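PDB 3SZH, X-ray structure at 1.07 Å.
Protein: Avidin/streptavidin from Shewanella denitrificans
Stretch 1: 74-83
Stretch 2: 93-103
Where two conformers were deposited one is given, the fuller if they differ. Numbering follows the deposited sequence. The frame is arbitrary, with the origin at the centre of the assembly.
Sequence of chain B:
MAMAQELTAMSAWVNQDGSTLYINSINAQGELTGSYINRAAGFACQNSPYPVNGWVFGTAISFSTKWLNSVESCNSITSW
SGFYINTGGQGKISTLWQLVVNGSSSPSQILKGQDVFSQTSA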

# COMPACT_ATOMS: atom_id res chain seq x y z
N CYS B 74 11.71 2.66 -12.54
CA CYS B 74 10.66 2.09 -13.38
C CYS B 74 9.36 2.88 -13.33
O CYS B 74 8.31 2.39 -13.74
CB CYS B 74 10.48 0.59 -13.07
SG CYS B 74 12.02 -0.38 -13.45
N ASN B 75 9.43 4.13 -12.85
CA ASN B 75 8.36 5.11 -13.08
C ASN B 75 6.98 4.70 -12.53
O ASN B 75 5.96 5.06 -13.11
CB ASN B 75 8.25 5.46 -14.57
CG ASN B 75 7.64 6.81 -14.79
OD1 ASN B 75 7.91 7.74 -14.03
ND2 ASN B 75 6.84 6.94 -15.84
N SER B 76 6.97 3.93 -11.45
CA SER B 76 5.72 3.36 -10.97
C SER B 76 5.85 2.95 -9.51
O SER B 76 6.93 3.07 -8.91
CB SER B 76 5.36 2.15 -11.84
OG SER B 76 6.41 1.20 -11.79
N ILE B 77 4.72 2.51 -8.94
CA ILE B 77 4.62 2.10 -7.53
C ILE B 77 3.81 0.81 -7.51
O ILE B 77 2.73 0.74 -8.13
CB ILE B 77 3.84 3.16 -6.69
CG1 ILE B 77 4.52 4.55 -6.78
CG2 ILE B 77 3.73 2.71 -5.22
CD1 ILE B 77 3.65 5.68 -6.25
N THR B 78 4.29 -0.20 -6.78
CA THR B 78 3.53 -1.42 -6.56
C THR B 78 3.09 -1.51 -5.11
O THR B 78 3.85 -1.17 -4.20
CB THR B 78 4.35 -2.67 -6.92
OG1 THR B 78 4.72 -2.57 -8.29
CG2 THR B 78 3.54 -3.98 -6.71
N SER B 79 1.84 -1.92 -4.90
CA SER B 79 1.29 -2.12 -3.57
C SER B 79 0.71 -3.53 -3.49
O SER B 79 -0.04 -3.95 -4.37
CB SER B 79 0.16 -1.16 -3.29
OG SER B 79 0.64 0.16 -3.34
N TRP B 80 1.05 -4.25 -2.44
CA TRP B 80 0.56 -5.60 -2.15
C TRP B 80 -0.34 -5.54 -0.92
O TRP B 80 -0.05 -4.86 0.07
CB TRP B 80 1.75 -6.49 -1.82
CG TRP B 80 2.69 -6.84 -2.92
CD1 TRP B 80 2.72 -8.00 -3.63
CD2 TRP B 80 3.81 -6.07 -3.39
NE1 TRP B 80 3.78 -8.03 -4.49
CE2 TRP B 80 4.46 -6.84 -4.39
CE3 TRP B 80 4.36 -4.82 -3.04
CZ2 TRP B 80 5.64 -6.42 -5.01
CZ3 TRP B 80 5.52 -4.39 -3.69
CH2 TRP B 80 6.15 -5.19 -4.64
N SER B 81 -1.42 -6.32 -0.98
CA SER B 81 -2.29 -6.58 0.16
C SER B 81 -2.37 -8.08 0.33
O SER B 81 -2.60 -8.79 -0.65
CB SER B 81 -3.71 -6.07 -0.09
OG SER B 81 -3.73 -4.67 -0.28
N GLY B 82 -2.19 -8.59 1.53
CA GLY B 82 -2.21 -10.02 1.69
C GLY B 82 -2.25 -10.47 3.12
O GLY B 82 -2.51 -9.72 4.05
N PHE B 83 -2.04 -11.77 3.28
CA PHE B 83 -2.19 -12.39 4.59
C PHE B 83 -1.23 -13.56 4.74
O PHE B 83 -0.87 -14.24 3.77
CB PHE B 83 -3.64 -12.84 4.82
CG PHE B 83 -4.16 -13.76 3.76
CD1 PHE B 83 -4.81 -13.24 2.64
CD2 PHE B 83 -3.97 -15.14 3.85
CE1 PHE B 83 -5.26 -14.08 1.63
CE2 PHE B 83 -4.42 -15.97 2.86
CZ PHE B 83 -5.07 -15.45 1.75
N ILE B 93 3.11 -15.71 2.52
CA ILE B 93 2.24 -14.54 2.46
C ILE B 93 1.58 -14.55 1.08
O ILE B 93 2.25 -14.49 0.06
CB ILE B 93 3.02 -13.21 2.65
CG1 ILE B 93 3.84 -13.21 3.94
CG2 ILE B 93 2.04 -12.03 2.66
CD1 ILE B 93 4.77 -11.99 4.09
N SER B 94 0.26 -14.69 1.09
CA SER B 94 -0.50 -14.71 -0.15
C SER B 94 -1.02 -13.30 -0.38
O SER B 94 -1.67 -12.73 0.50
CB SER B 94 -1.65 -15.70 -0.01
OG SER B 94 -2.39 -15.72 -1.20
N THR B 95 -0.76 -12.76 -1.58
CA THR B 95 -1.03 -11.36 -1.86
C THR B 95 -1.72 -11.14 -3.19
O THR B 95 -1.61 -11.94 -4.13
CB THR B 95 0.27 -10.49 -1.89
OG1 THR B 95 1.02 -10.78 -3.06
CG2 THR B 95 1.12 -10.68 -0.65
N LEU B 96 -2.38 -9.99 -3.29
CA LEU B 96 -2.82 -9.41 -4.54
C LEU B 96 -2.15 -8.04 -4.64
O LEU B 96 -2.17 -7.28 -3.66
CB LEU B 96 -4.33 -9.22 -4.54
CG LEU B 96 -5.15 -10.50 -4.40
CD1 LEU B 96 -6.64 -10.17 -4.39
CD2 LEU B 96 -4.82 -11.51 -5.50
N TRP B 97 -1.57 -7.73 -5.79
CA TRP B 97 -0.88 -6.46 -5.97
C TRP B 97 -1.52 -5.63 -7.06
O TRP B 97 -2.23 -6.12 -7.95
CB TRP B 97 0.61 -6.68 -6.25
CG TRP B 97 0.94 -7.58 -7.41
CD1 TRP B 97 1.28 -8.90 -7.34
CD2 TRP B 97 0.98 -7.23 -8.81
NE1 TRP B 97 1.54 -9.39 -8.60
CE2 TRP B 97 1.37 -8.39 -9.52
CE3 TRP B 97 0.76 -6.04 -9.53
CZ2 TRP B 97 1.51 -8.41 -10.91
CZ3 TRP B 97 0.90 -6.06 -10.91
CH2 TRP B 97 1.26 -7.25 -11.59
N GLN B 98 -1.23 -4.34 -6.96
CA GLN B 98 -1.61 -3.33 -7.95
C GLN B 98 -0.38 -2.51 -8.26
O GLN B 98 0.35 -2.09 -7.34
CB GLN B 98 -2.73 -2.44 -7.41
CG GLN B 98 -4.00 -3.21 -6.99
CD GLN B 98 -5.12 -2.28 -6.58
OE1 GLN B 98 -4.94 -1.33 -5.80
NE2 GLN B 98 -6.28 -2.54 -7.11
N LEU B 99 -0.18 -2.22 -9.54
CA LEU B 99 0.93 -1.42 -10.04
C LEU B 99 0.37 -0.19 -10.75
O LEU B 99 -0.38 -0.33 -11.72
CB LEU B 99 1.75 -2.27 -11.03
CG LEU B 99 2.91 -1.71 -11.86
CD1 LEU B 99 2.49 -0.86 -13.05
CD2 LEU B 99 3.90 -0.95 -11.00
N VAL B 100 0.73 0.99 -10.27
CA VAL B 100 0.32 2.23 -10.90
C VAL B 100 1.54 2.95 -11.48
O VAL B 100 2.56 3.13 -10.82
CB VAL B 100 -0.55 3.14 -9.97
CG1 VAL B 100 0.18 3.55 -8.69
CG2 VAL B 100 -1.08 4.37 -10.73
N VAL B 101 1.39 3.36 -12.74
CA VAL B 101 2.44 4.04 -13.47
C VAL B 101 2.24 5.55 -13.47
O VAL B 101 1.12 6.05 -13.68
CB VAL B 101 2.50 3.51 -14.95
CG1 VAL B 101 3.68 4.12 -15.72
CG2 VAL B 101 2.57 1.98 -14.98
N ASN B 102 3.32 6.26 -13.20
CA ASN B 102 3.35 7.73 -13.30
C ASN B 102 2.81 8.16 -14.66
O ASN B 102 3.17 7.56 -15.68
CB ASN B 102 4.79 8.19 -13.06
CG ASN B 102 4.97 9.69 -13.11
OD1 ASN B 102 4.01 10.46 -12.98
ND2 ASN B 102 6.22 10.11 -13.28
N GLY B 103 1.91 9.15 -14.68
CA GLY B 103 1.35 9.66 -15.93
C GLY B 103 0.11 8.93 -16.40
O GLY B 103 -0.39 9.25 -17.49
O HOH W 1 4.50 8.20 -17.85

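The two stretches contribute neighbouring antiparallel strands to one sheet, their N-to-C directions 149° apart, and they bury 822 Å² between them. The backbone does most of the joining. Ile77, Ser79, Ser81 and Phe83 face Val100, Gln98, Leu96 and Ser94 in hydrogen-bonded pairs, each residue giving its amide to the partner's carbonyl and receiving one in return. Ile77 N to Val100 O and Val100 N to Ile77 O are both 2.9 Å, and at the far end Phe83 N to Ser94 O is 3.0 Å and Ser94 N to Phe83 O 2.9 Å. Between these rungs the chains draw closer, and CA-H...O contacts use the same carbonyls, as in Trp97 CA to Ser79 O at 3.1 Å and Thr78 CA to Gln98 O at 3.3 Å.

The ladder is extended beyond Ser76 by a pair of asparagines. Asn102 N donates to Asn75 O (2.9 Å), and Asn102 ND2 donates to Asn75 OD1 (3.0 Å), so backbone and side chain each supply a bond. Both side chains adopt the t rotamer, and the end of Asn75 comes nearer the other stretch although its CA-to-CB bond points sideways. A water donates to Asn102 O (2.6 Å from the water O) and accepts a weak bond from Asn75 ND2 (3.3 Å from the same O). Nearby, Ser76 in rotamer p turns its hydroxyl back on its own stretch, OG donating to Cys74 O at 3.0 Å.

Side chains alternate between the two faces. On the face bearing Thr78, Trp80, Thr95, Trp97 and Leu99, the tryptophans occupy directly opposed positions but have different rotamers, m for Trp80 and p for Trp97. Trp97 CB lies over the Trp80 five-membered ring, 3.8 Å from its centroid, while the two five-membered rings meet obliquely with planes at 59°. Thr95 OG1 approaches the edge of the Trp80 indole, 3.3 Å from CD1. The end of the Leu99 side chain comes nearer the other stretch, placing CD2 3.3 Å from Thr78 OG1.

Gly82 suits the close approach on this face: its CA lies 3.0 Å from Ser94 O, and a CB here would clash with that oxygen and with Thr95 CG2.

The other face combines apolar and small polar residues. Ile77 CB packs 4.2 Å from Val100 CG1, both residues buried. Phe83, in rotamer p, brings its ring over Ser94, whose CB lies 4.2 Å from the ring centroid; the serine CB lies over the face of the ring, and its hydroxyl is hydrogen-bonded elsewhere in the structure.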